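Local coordinates for GTPase-activating protein GYP1 (PDB 1FKM) that acts as a GTPase-activating protein for Ypt/Rab GTPases, lending a catalytic arginine finger and a glutamine finger in trans to speed GTP hydrolysis on Golgi and vacuole, at residues N238-R243 and R252-Y257; M242-M247 and Q356-K361; K73-D78 and L117-I122. All coordinates share one frame; numbering follows the deposited sequence.

Interaction 1: residues N238-R243 and R252-Y257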
loop_
_atom_site.group_PDB
_atom_site.type_symbol
_atom_site.label_atom_id
_atom_site.label_comp_id
_atom_site.label_asym_id
_atom_site.label_seq_id
_atom_site.Cartn_x
_atom_site.Cartn_y
_atom_site.Cartn_z
ATOM N N ASN A 238 8.685 -6.776 0.762
ATOM C CA ASN A 238 8.193 -6.798 -0.610
ATOM C C ASN A 238 6.746 -6.324 -0.769
ATOM O O ASN A 238 6.422 -5.642 -1.741
ATOM C CB ASN A 238 8.346 -8.211 -1.188
ATOM C CG ASN A 238 8.254 -8.238 -2.704
ATOM O OD1 ASN A 238 8.932 -7.471 -3.389
ATOM N ND2 ASN A 238 7.427 -9.130 -3.236
ATOM N N CYS A 239 5.886 -6.672 0.185
ATOM C CA CYS A 239 4.475 -6.283 0.110
ATOM C C CYS A 239 4.077 -5.285 1.200
ATOM O O CYS A 239 2.895 -5.109 1.480
ATOM C CB CYS A 239 3.592 -7.533 0.216
ATOM S SG CYS A 239 4.099 -8.901 -0.856
ATOM N N LEU A 240 5.065 -4.630 1.802
ATOM C CA LEU A 240 4.817 -3.665 2.868
ATOM C C LEU A 240 3.862 -4.198 3.947
ATOM O O LEU A 240 2.891 -3.532 4.320
ATOM C CB LEU A 240 4.271 -2.352 2.288
ATOM C CG LEU A 240 5.198 -1.542 1.374
ATOM C CD1 LEU A 240 4.489 -0.272 0.930
ATOM C CD2 LEU A 240 6.486 -1.192 2.110
ATOM N N LEU A 241 4.150 -5.402 4.439
ATOM C CA LEU A 241 3.357 -6.046 5.494
ATOM C C LEU A 241 1.913 -6.398 5.151
ATOM O O LEU A 241 1.180 -6.921 5.995
ATOM C CB LEU A 241 3.373 -5.185 6.766
ATOM C CG LEU A 241 4.641 -5.235 7.623
ATOM C CD1 LEU A 241 4.546 -4.232 8.768
ATOM C CD2 LEU A 241 4.820 -6.641 8.168
HETATM N N MSE A 242 1.500 -6.141 3.916
HETATM C CA MSE A 242 0.127 -6.442 3.523
HETATM C C MSE A 242 -0.297 -7.889 3.712
HETATM O O MSE A 242 -1.451 -8.167 4.033
HETATM C CB MSE A 242 -0.101 -6.069 2.067
HETATM C CG MSE A 242 -0.238 -4.601 1.807
HETATM SE SE MSE A 242 -0.714 -4.404 -0.044
HETATM C CE MSE A 242 -2.402 -5.356 -0.002
ATOM N N ARG A 243 0.630 -8.813 3.507
ATOM C CA ARG A 243 0.316 -10.227 3.632
ATOM C C ARG A 243 0.283 -10.696 5.081
ATOM O O ARG A 243 0.066 -11.877 5.346
ATOM C CB ARG A 243 1.335 -11.049 2.840
ATOM C CG ARG A 243 1.460 -10.611 1.388
ATOM C CD ARG A 243 0.256 -11.036 0.571
ATOM N NE ARG A 243 0.315 -12.458 0.245
ATOM C CZ ARG A 243 1.223 -12.999 -0.560
ATOM N NH1 ARG A 243 2.148 -12.235 -1.126
ATOM N NH2 ARG A 243 1.215 -14.303 -0.795
ATOM N N ARG A 252 -5.971 1.208 7.120
ATOM C CA ARG A 252 -5.749 2.123 8.232
ATOM C C ARG A 252 -4.267 2.454 8.382
ATOM O O ARG A 252 -3.902 3.601 8.629
ATOM C CB ARG A 252 -6.289 1.523 9.532
ATOM C CG ARG A 252 -5.911 2.310 10.780
ATOM C CD ARG A 252 -6.450 3.737 10.773
ATOM N NE ARG A 252 -5.988 4.446 11.965
ATOM C CZ ARG A 252 -4.774 4.968 12.101
ATOM N NH1 ARG A 252 -3.894 4.880 11.109
ATOM N NH2 ARG A 252 -4.423 5.539 13.244
HETATM N N MSE A 253 -3.416 1.449 8.233
HETATM C CA MSE A 253 -1.970 1.657 8.327
HETATM C C MSE A 253 -1.502 2.659 7.282
HETATM O O MSE A 253 -0.650 3.515 7.554
HETATM C CB MSE A 253 -1.215 0.352 8.080
HETATM C CG MSE A 253 -1.364 -0.695 9.147
HETATM SE SE MSE A 253 -0.389 -2.281 8.629
HETATM C CE MSE A 253 1.380 -1.509 8.527
ATOM N N TRP A 254 -2.039 2.534 6.073
ATOM C CA TRP A 254 -1.647 3.443 4.998
ATOM C C TRP A 254 -1.989 4.909 5.257
ATOM O O TRP A 254 -1.321 5.793 4.724
ATOM C CB TRP A 254 -2.216 2.954 3.659
ATOM C CG TRP A 254 -1.392 1.818 3.093
ATOM C CD1 TRP A 254 -0.759 0.835 3.805
ATOM C CD2 TRP A 254 -1.123 1.543 1.711
ATOM N NE1 TRP A 254 -0.113 -0.030 2.955
ATOM C CE2 TRP A 254 -0.321 0.379 1.665
ATOM C CE3 TRP A 254 -1.482 2.166 0.507
ATOM C CZ2 TRP A 254 0.131 -0.176 0.459
ATOM C CZ3 TRP A 254 -1.031 1.612 -0.693
ATOM C CH2 TRP A 254 -0.234 0.454 -0.703
ATOM N N ASP A 255 -3.009 5.180 6.071
ATOM C CA ASP A 255 -3.342 6.574 6.394
ATOM C C ASP A 255 -2.088 7.172 7.031
ATOM O O ASP A 255 -1.685 8.302 6.733
ATOM C CB ASP A 255 -4.460 6.694 7.443
ATOM C CG ASP A 255 -5.809 6.199 6.964
ATOM O OD1 ASP A 255 -6.044 6.088 5.744
ATOM O OD2 ASP A 255 -6.660 5.934 7.846
ATOM N N THR A 256 -1.488 6.400 7.933
ATOM C CA THR A 256 -0.297 6.842 8.643
ATOM C C THR A 256 0.953 6.818 7.774
ATOM O O THR A 256 1.761 7.747 7.833
ATOM C CB THR A 256 -0.067 6.003 9.919
ATOM O OG1 THR A 256 -1.200 6.147 10.782
ATOM C CG2 THR A 256 1.190 6.479 10.664
ATOM N N TYR A 257 1.125 5.768 6.971
ATOM C CA TYR A 257 2.283 5.712 6.092
ATOM C C TYR A 257 2.287 6.914 5.149
ATOM O O TYR A 257 3.316 7.559 4.969
ATOM C CB TYR A 257 2.279 4.428 5.264
ATOM C CG TYR A 257 2.970 3.262 5.930
ATOM C CD1 TYR A 257 2.604 2.839 7.207
ATOM C CD2 TYR A 257 3.968 2.550 5.262
ATOM C CE1 TYR A 257 3.215 1.732 7.802
ATOM C CE2 TYR A 257 4.582 1.446 5.844
ATOM C CZ TYR A 257 4.200 1.040 7.109
ATOM O OH TYR A 257 4.789 -0.073 7.667
#
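Met242 and Leu240 reach the same carbon of the Trp254 indole from opposite sides of its plane. The selenium of Met242, modelled as selenomethionine, lies 4.3 Å from Trp254 CZ2 in a Met-aromatic contact, standing 55° off the normal of the six-membered ring; its approach is therefore oblique. Leu240 CD1 comes to CZ2 from the other side at 4.4 Å, so the benzo end of the indole slots between a soft, polarisable atom and a branched aliphatic one. A large flat side chain suits this place because it is long enough to reach from helix 247-261 to the side chains of the turn.

Beside this wedge, Leu241 and Met253 cross at about a right angle. The bend at the third torsion of Met253, also selenomethionine (chi3 61°), turns its methyl CE to within 4.2 Å of Leu241 CD1. The same leucine methyl lies 4.3 Å from Tyr257 OH, whose polar need is met by His328.

The loop can present neighbouring side chains because it turns sharply. Leu240, with positive phi, is the C-prime residue of a Schellman motif that ends helix 230-238, and residues 239 to 242 form a type I' turn closed by Met242 N to Cys239 O. Just before it, Asn238 hydrogen-bonds through ND2 to the carbonyl of Gln131, which ties the helix end to the backbone of the glutamine-finger residue.

No hydrogen bond joins the two segments. One selenomethionine and one leucine meet the indole, and Leu241 and Met253 pack beside it; apart from the Met-aromatic touch the contact is apolar, so cohesion probably rests more on fit and burial than on directional bonds.

Interaction 2: residues M242-M247 and Q356-K361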
loop_
_atom_site.group_PDB
_atom_site.type_symbol
_atom_site.label_atom_id
_atom_site.label_comp_id
_atom_site.label_asym_id
_atom_site.label_seq_id
_atom_site.Cartn_x
_atom_site.Cartn_y
_atom_site.Cartn_z
HETATM N N MSE A 242 1.500 -6.141 3.916
HETATM C CA MSE A 242 0.127 -6.442 3.523
HETATM C C MSE A 242 -0.297 -7.889 3.712
HETATM O O MSE A 242 -1.451 -8.167 4.033
HETATM C CB MSE A 242 -0.101 -6.069 2.067
HETATM C CG MSE A 242 -0.238 -4.601 1.807
HETATM SE SE MSE A 242 -0.714 -4.404 -0.044
HETATM C CE MSE A 242 -2.402 -5.356 -0.002
ATOM N N ARG A 243 0.630 -8.813 3.507
ATOM C CA ARG A 243 0.316 -10.227 3.632
ATOM C C ARG A 243 0.283 -10.696 5.081
ATOM O O ARG A 243 0.066 -11.877 5.346
ATOM C CB ARG A 243 1.335 -11.049 2.840
ATOM C CG ARG A 243 1.460 -10.611 1.388
ATOM C CD ARG A 243 0.256 -11.036 0.571
ATOM N NE ARG A 243 0.315 -12.458 0.245
ATOM C CZ ARG A 243 1.223 -12.999 -0.560
ATOM N NH1 ARG A 243 2.148 -12.235 -1.126
ATOM N NH2 ARG A 243 1.215 -14.303 -0.795
ATOM N N GLU A 244 0.479 -9.768 6.013
ATOM C CA GLU A 244 0.488 -10.102 7.435
ATOM C C GLU A 244 -0.714 -9.538 8.189
ATOM O O GLU A 244 -0.847 -9.757 9.394
ATOM C CB GLU A 244 1.757 -9.563 8.103
ATOM C CG GLU A 244 3.017 -9.632 7.255
ATOM C CD GLU A 244 3.262 -11.008 6.693
ATOM O OE1 GLU A 244 3.169 -11.984 7.462
ATOM O OE2 GLU A 244 3.555 -11.113 5.484
ATOM N N PHE A 245 -1.573 -8.801 7.489
ATOM C CA PHE A 245 -2.744 -8.187 8.114
ATOM C C PHE A 245 -3.983 -8.285 7.236
ATOM O O PHE A 245 -3.887 -8.583 6.046
ATOM C CB PHE A 245 -2.498 -6.693 8.379
ATOM C CG PHE A 245 -1.367 -6.406 9.319
ATOM C CD1 PHE A 245 -1.531 -6.574 10.690
ATOM C CD2 PHE A 245 -0.154 -5.931 8.842
ATOM C CE1 PHE A 245 -0.496 -6.271 11.581
ATOM C CE2 PHE A 245 0.884 -5.622 9.718
ATOM C CZ PHE A 245 0.711 -5.793 11.094
ATOM N N GLN A 246 -5.142 -8.022 7.838
ATOM C CA GLN A 246 -6.406 -8.016 7.113
ATOM C C GLN A 246 -6.406 -6.699 6.330
ATOM O O GLN A 246 -5.784 -5.731 6.760
ATOM C CB GLN A 246 -7.585 -8.021 8.090
ATOM C CG GLN A 246 -7.685 -9.276 8.945
ATOM C CD GLN A 246 -7.833 -10.526 8.107
ATOM O OE1 GLN A 246 -8.741 -10.628 7.282
ATOM N NE2 GLN A 246 -6.937 -11.484 8.309
HETATM N N MSE A 247 -7.100 -6.653 5.196
HETATM C CA MSE A 247 -7.137 -5.429 4.391
HETATM C C MSE A 247 -7.595 -4.186 5.147
HETATM O O MSE A 247 -7.093 -3.094 4.902
HETATM C CB MSE A 247 -8.021 -5.623 3.155
HETATM C CG MSE A 247 -7.222 -5.765 1.875
HETATM SE SE MSE A 247 -6.328 -4.121 1.331
HETATM C CE MSE A 247 -6.852 -4.138 -0.533
ATOM N N GLN A 356 5.022 -16.074 9.297
ATOM C CA GLN A 356 4.404 -15.998 7.978
ATOM C C GLN A 356 2.892 -16.104 8.156
ATOM O O GLN A 356 2.135 -16.050 7.191
ATOM C CB GLN A 356 4.898 -17.127 7.066
ATOM C CG GLN A 356 6.406 -17.133 6.842
ATOM C CD GLN A 356 6.849 -18.218 5.875
ATOM O OE1 GLN A 356 6.335 -19.334 5.902
ATOM N NE2 GLN A 356 7.816 -17.896 5.025
ATOM N N ASN A 357 2.461 -16.257 9.405
ATOM C CA ASN A 357 1.041 -16.359 9.726
ATOM C C ASN A 357 0.767 -15.762 11.108
ATOM O O ASN A 357 0.196 -16.422 11.975
ATOM C CB ASN A 357 0.603 -17.826 9.701
ATOM C CG ASN A 357 0.806 -18.470 8.345
ATOM O OD1 ASN A 357 0.148 -18.109 7.370
ATOM N ND2 ASN A 357 1.727 -19.427 8.275
ATOM N N PRO A 358 1.170 -14.497 11.326
ATOM C CA PRO A 358 0.975 -13.802 12.604
ATOM C C PRO A 358 -0.499 -13.733 13.002
ATOM O O PRO A 358 -1.368 -13.586 12.148
ATOM C CB PRO A 358 1.544 -12.409 12.336
ATOM C CG PRO A 358 2.510 -12.627 11.220
ATOM C CD PRO A 358 1.786 -13.596 10.339
ATOM N N PRO A 359 -0.792 -13.832 14.308
ATOM C CA PRO A 359 -2.165 -13.779 14.826
ATOM C C PRO A 359 -2.689 -12.345 14.886
ATOM O O PRO A 359 -2.890 -11.789 15.967
ATOM C CB PRO A 359 -2.027 -14.407 16.208
ATOM C CG PRO A 359 -0.669 -13.918 16.635
ATOM C CD PRO A 359 0.167 -14.124 15.391
ATOM N N THR A 360 -2.915 -11.754 13.716
ATOM C CA THR A 360 -3.385 -10.373 13.615
ATOM C C THR A 360 -4.815 -10.289 13.088
ATOM O O THR A 360 -5.324 -9.199 12.815
ATOM C CB THR A 360 -2.496 -9.580 12.652
ATOM O OG1 THR A 360 -2.575 -10.176 11.349
ATOM C CG2 THR A 360 -1.047 -9.599 13.126
ATOM N N LYS A 361 -5.449 -11.446 12.944
ATOM C CA LYS A 361 -6.808 -11.534 12.426
ATOM C C LYS A 361 -7.809 -10.623 13.131
ATOM O O LYS A 361 -8.647 -9.990 12.482
ATOM C CB LYS A 361 -7.287 -12.984 12.507
ATOM C CG LYS A 361 -8.637 -13.242 11.869
ATOM C CD LYS A 361 -8.933 -14.735 11.787
ATOM C CE LYS A 361 -8.008 -15.449 10.799
ATOM N NZ LYS A 361 -6.569 -15.414 11.187
HETATM O O HOH W 1 0.095 -13.724 7.247
HETATM O O HOH W 2 -5.129 -7.329 10.697
HETATM O O HOH W 3 -4.390 -11.457 9.661
#
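Thr360 and Glu244 share the one direct hydrogen bond across this contact, while three waters fill in the rest. Thr360 OG1 donates to Glu244 O at 2.6 Å, a short bond in which the C=O...donor angle is 145° and the donor is tilted 18° from the carbonyl plane. A chi1 of 61° puts OG1 between the backbone N and the carbonyl carbon, from where it meets that oxygen. The hydroxyl also accepts from a water at 2.8 Å from OG1, which itself takes a hydrogen from Gln246 NE2; one small group thus donates and accepts at once. Threonine suits the spot twice over, since its methyl CG2, beside the backbone N, packs 3.7 Å from Phe245 CE1, the two side chains crossing at about a right angle.

A second water, lying in plane at the edge of the Phe245 ring, accepts from Gln246 N and donates to Thr360 O at 2.8 Å. The third donates to both Arg243 O and Gln356 O, joining two carbonyls that could not bond each other.

In the all-helical Rab-GAP (TBC) domain this is a meeting of two connecting loops: 242-247 runs into helix 247-261, with Gln246 at its N-cap position, and 356-361 lies between helices 348-355 and 365-382. Pro359 centres an inverse gamma turn, closed by a weak bond from Thr360 N to Pro358 O.

On the Pro358 side, the bent Glu244 chain brings OE1 to 3.6 Å from Pro358 CD, crossing the proline ring obliquely. Its other oxygen, OE2, is salt-bridged to Arg235, which also hydrogen-bonds Gln356 O and so ties the carboxylate and the second loop together. At the more open end, Gln246 CG rests 3.7 Å from Lys361 O.

Interaction 3: residues K73-D78 and L117-I122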
loop_
_atom_site.group_PDB
_atom_site.type_symbol
_atom_site.label_atom_id
_atom_site.label_comp_id
_atom_site.label_asym_id
_atom_site.label_seq_id
_atom_site.Cartn_x
_atom_site.Cartn_y
_atom_site.Cartn_z
ATOM N N LYS A 73 -3.455 3.148 -24.954
ATOM C CA LYS A 73 -3.804 2.996 -26.361
ATOM C C LYS A 73 -2.529 2.827 -27.183
ATOM O O LYS A 73 -2.462 1.997 -28.089
ATOM C CB LYS A 73 -4.566 4.230 -26.844
ATOM C CG LYS A 73 -5.064 4.141 -28.275
ATOM C CD LYS A 73 -5.628 5.475 -28.743
ATOM C CE LYS A 73 -6.761 5.953 -27.848
ATOM N NZ LYS A 73 -7.274 7.285 -28.278
ATOM N N HIS A 74 -1.517 3.620 -26.848
ATOM C CA HIS A 74 -0.235 3.579 -27.536
ATOM C C HIS A 74 0.502 2.267 -27.281
ATOM O O HIS A 74 1.168 1.740 -28.170
ATOM C CB HIS A 74 0.633 4.755 -27.078
ATOM C CG HIS A 74 1.982 4.808 -27.725
ATOM N ND1 HIS A 74 2.154 5.021 -29.076
ATOM C CD2 HIS A 74 3.225 4.684 -27.203
ATOM C CE1 HIS A 74 3.445 5.029 -29.359
ATOM N NE2 HIS A 74 4.117 4.826 -28.240
ATOM N N THR A 75 0.378 1.737 -26.069
ATOM C CA THR A 75 1.055 0.495 -25.711
ATOM C C THR A 75 0.334 -0.769 -26.188
ATOM O O THR A 75 0.764 -1.883 -25.884
ATOM C CB THR A 75 1.267 0.399 -24.182
ATOM O OG1 THR A 75 2.029 -0.774 -23.876
ATOM C CG2 THR A 75 -0.068 0.324 -23.460
ATOM N N PHE A 76 -0.759 -0.599 -26.927
ATOM C CA PHE A 76 -1.510 -1.744 -27.440
ATOM C C PHE A 76 -1.401 -1.881 -28.954
ATOM O O PHE A 76 -1.680 -0.939 -29.696
ATOM C CB PHE A 76 -2.991 -1.653 -27.051
ATOM C CG PHE A 76 -3.271 -2.038 -25.626
ATOM C CD1 PHE A 76 -2.666 -3.156 -25.062
ATOM C CD2 PHE A 76 -4.162 -1.299 -24.855
ATOM C CE1 PHE A 76 -2.942 -3.532 -23.751
ATOM C CE2 PHE A 76 -4.445 -1.668 -23.542
ATOM C CZ PHE A 76 -3.834 -2.787 -22.990
ATOM N N SER A 77 -0.999 -3.072 -29.394
ATOM C CA SER A 77 -0.838 -3.389 -30.811
ATOM C C SER A 77 -0.332 -2.208 -31.633
ATOM O O SER A 77 -0.847 -1.924 -32.716
ATOM C CB SER A 77 -2.163 -3.905 -31.388
ATOM O OG SER A 77 -3.222 -2.991 -31.160
ATOM N N ASP A 78 0.684 -1.526 -31.113
ATOM C CA ASP A 78 1.264 -0.379 -31.797
ATOM C C ASP A 78 2.751 -0.604 -32.060
ATOM O O ASP A 78 3.203 -0.556 -33.206
ATOM C CB ASP A 78 1.075 0.884 -30.957
ATOM C CG ASP A 78 1.668 2.116 -31.614
ATOM O OD1 ASP A 78 1.163 2.525 -32.682
ATOM O OD2 ASP A 78 2.643 2.674 -31.064
ATOM N N LEU A 117 -1.214 -2.611 -14.028
ATOM C CA LEU A 117 0.099 -3.200 -13.816
ATOM C C LEU A 117 0.902 -3.294 -15.099
ATOM O O LEU A 117 2.121 -3.121 -15.087
ATOM C CB LEU A 117 -0.037 -4.588 -13.192
ATOM C CG LEU A 117 -0.660 -4.583 -11.793
ATOM C CD1 LEU A 117 -0.810 -6.015 -11.294
ATOM C CD2 LEU A 117 0.213 -3.780 -10.844
ATOM N N TYR A 118 0.215 -3.563 -16.204
ATOM C CA TYR A 118 0.891 -3.675 -17.489
ATOM C C TYR A 118 1.526 -2.339 -17.858
ATOM O O TYR A 118 2.695 -2.286 -18.250
ATOM C CB TYR A 118 -0.103 -4.093 -18.575
ATOM C CG TYR A 118 0.508 -4.183 -19.954
ATOM C CD1 TYR A 118 1.477 -5.143 -20.250
ATOM C CD2 TYR A 118 0.126 -3.297 -20.961
ATOM C CE1 TYR A 118 2.055 -5.219 -21.520
ATOM C CE2 TYR A 118 0.697 -3.360 -22.234
ATOM C CZ TYR A 118 1.660 -4.322 -22.507
ATOM O OH TYR A 118 2.241 -4.369 -23.758
ATOM N N LEU A 119 0.758 -1.260 -17.731
ATOM C CA LEU A 119 1.272 0.063 -18.069
ATOM C C LEU A 119 2.462 0.442 -17.200
ATOM O O LEU A 119 3.450 0.994 -17.691
ATOM C CB LEU A 119 0.175 1.124 -17.938
ATOM C CG LEU A 119 0.620 2.537 -18.347
ATOM C CD1 LEU A 119 1.126 2.524 -19.791
ATOM C CD2 LEU A 119 -0.540 3.509 -18.190
ATOM N N TRP A 120 2.381 0.154 -15.902
ATOM C CA TRP A 120 3.494 0.478 -15.015
ATOM C C TRP A 120 4.722 -0.339 -15.415
ATOM O O TRP A 120 5.846 0.180 -15.456
ATOM C CB TRP A 120 3.145 0.175 -13.554
ATOM C CG TRP A 120 4.246 0.585 -12.607
ATOM C CD1 TRP A 120 4.389 1.794 -11.990
ATOM C CD2 TRP A 120 5.389 -0.194 -12.232
ATOM N NE1 TRP A 120 5.552 1.816 -11.253
ATOM C CE2 TRP A 120 6.185 0.610 -11.387
ATOM C CE3 TRP A 120 5.821 -1.494 -12.533
ATOM C CZ2 TRP A 120 7.391 0.158 -10.839
ATOM C CZ3 TRP A 120 7.019 -1.941 -11.989
ATOM C CH2 TRP A 120 7.790 -1.117 -11.152
ATOM N N ALA A 121 4.513 -1.621 -15.705
ATOM C CA ALA A 121 5.618 -2.500 -16.084
ATOM C C ALA A 121 6.300 -2.033 -17.372
ATOM O O ALA A 121 7.526 -2.058 -17.480
ATOM C CB ALA A 121 5.115 -3.929 -16.245
ATOM N N ILE A 122 5.505 -1.600 -18.342
ATOM C CA ILE A 122 6.051 -1.125 -19.615
ATOM C C ILE A 122 6.844 0.163 -19.409
ATOM O O ILE A 122 7.829 0.420 -20.105
ATOM C CB ILE A 122 4.921 -0.879 -20.638
ATOM C CG1 ILE A 122 4.277 -2.213 -21.016
ATOM C CG2 ILE A 122 5.459 -0.167 -21.874
ATOM C CD1 ILE A 122 5.251 -3.236 -21.557
#
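Where helix 57-74 gives way to a loop, Thr75 and Phe76 pack against helix 107-123, within the helical Rab-GAP domain. Tyr118 is the centre of the meeting. Its CB is directed toward segment 73-78 and its CG is anti to the backbone N (chi1 178°); Thr75 OG1 lies 3.3 Å from Tyr118 CE2. The hydroxyl is also 3.9 Å from Ile122 CG1. It is buried here with no hydrogen-bonding partner in the model, so this threonine serves as a compact branched filler, a burial that probably carries some energetic cost. Its methyl CG2 lies 4.0 Å from Tyr118 CE2 and, more loosely, 4.4 Å from Leu119 CD1, while its carbonyl oxygen lies in plane at the edge of the tyrosine ring.

Phe76 runs alongside Tyr118 in the opposite direction. Their planes are almost parallel, at 5°, but slid so far that the centroids stand 5.9 Å apart and the rings barely overlap; the touch is mainly between Phe76 CE1 and Tyr118 CE2, 3.9 Å apart. On the other side of the tyrosine plane, one turn along the same helix, Ile122 sets CG1 3.6 Å above the face, offset toward the rim. Trp87 of helix 83-93 adds an edge-to-face partner, so a broad aromatic is well placed to fill the junction of three helices.

Leu119 meanwhile continues onto helix 57-74 itself, touching Tyr68, Ser71 and Leu72. The contact is largely apolar packing of a helix end on a helix flank within the all-alpha TBC domain.

Interactions 1 and 2 start from the same loop, share Met242 and Arg243, and touch where Met253 SE lies 3.7 Å from Phe245 CD2. Interaction 1, close to the centre of the chain, is wholly buried and apolar; interaction 2, farther out and partly exposed, exchanges that chemistry for a hydroxyl-carbonyl bond and bridging water. Together they place the loop before helix 247-261, one against that helix, the other against a connection far along the sequence. Interaction 3 stands apart, its centre about 27 Å from that of interaction 1 and about 33 Å from that of interaction 2. Though peripheral, it is largely buried, pairing two aromatic rings with a threonine whose hydroxyl has no partner.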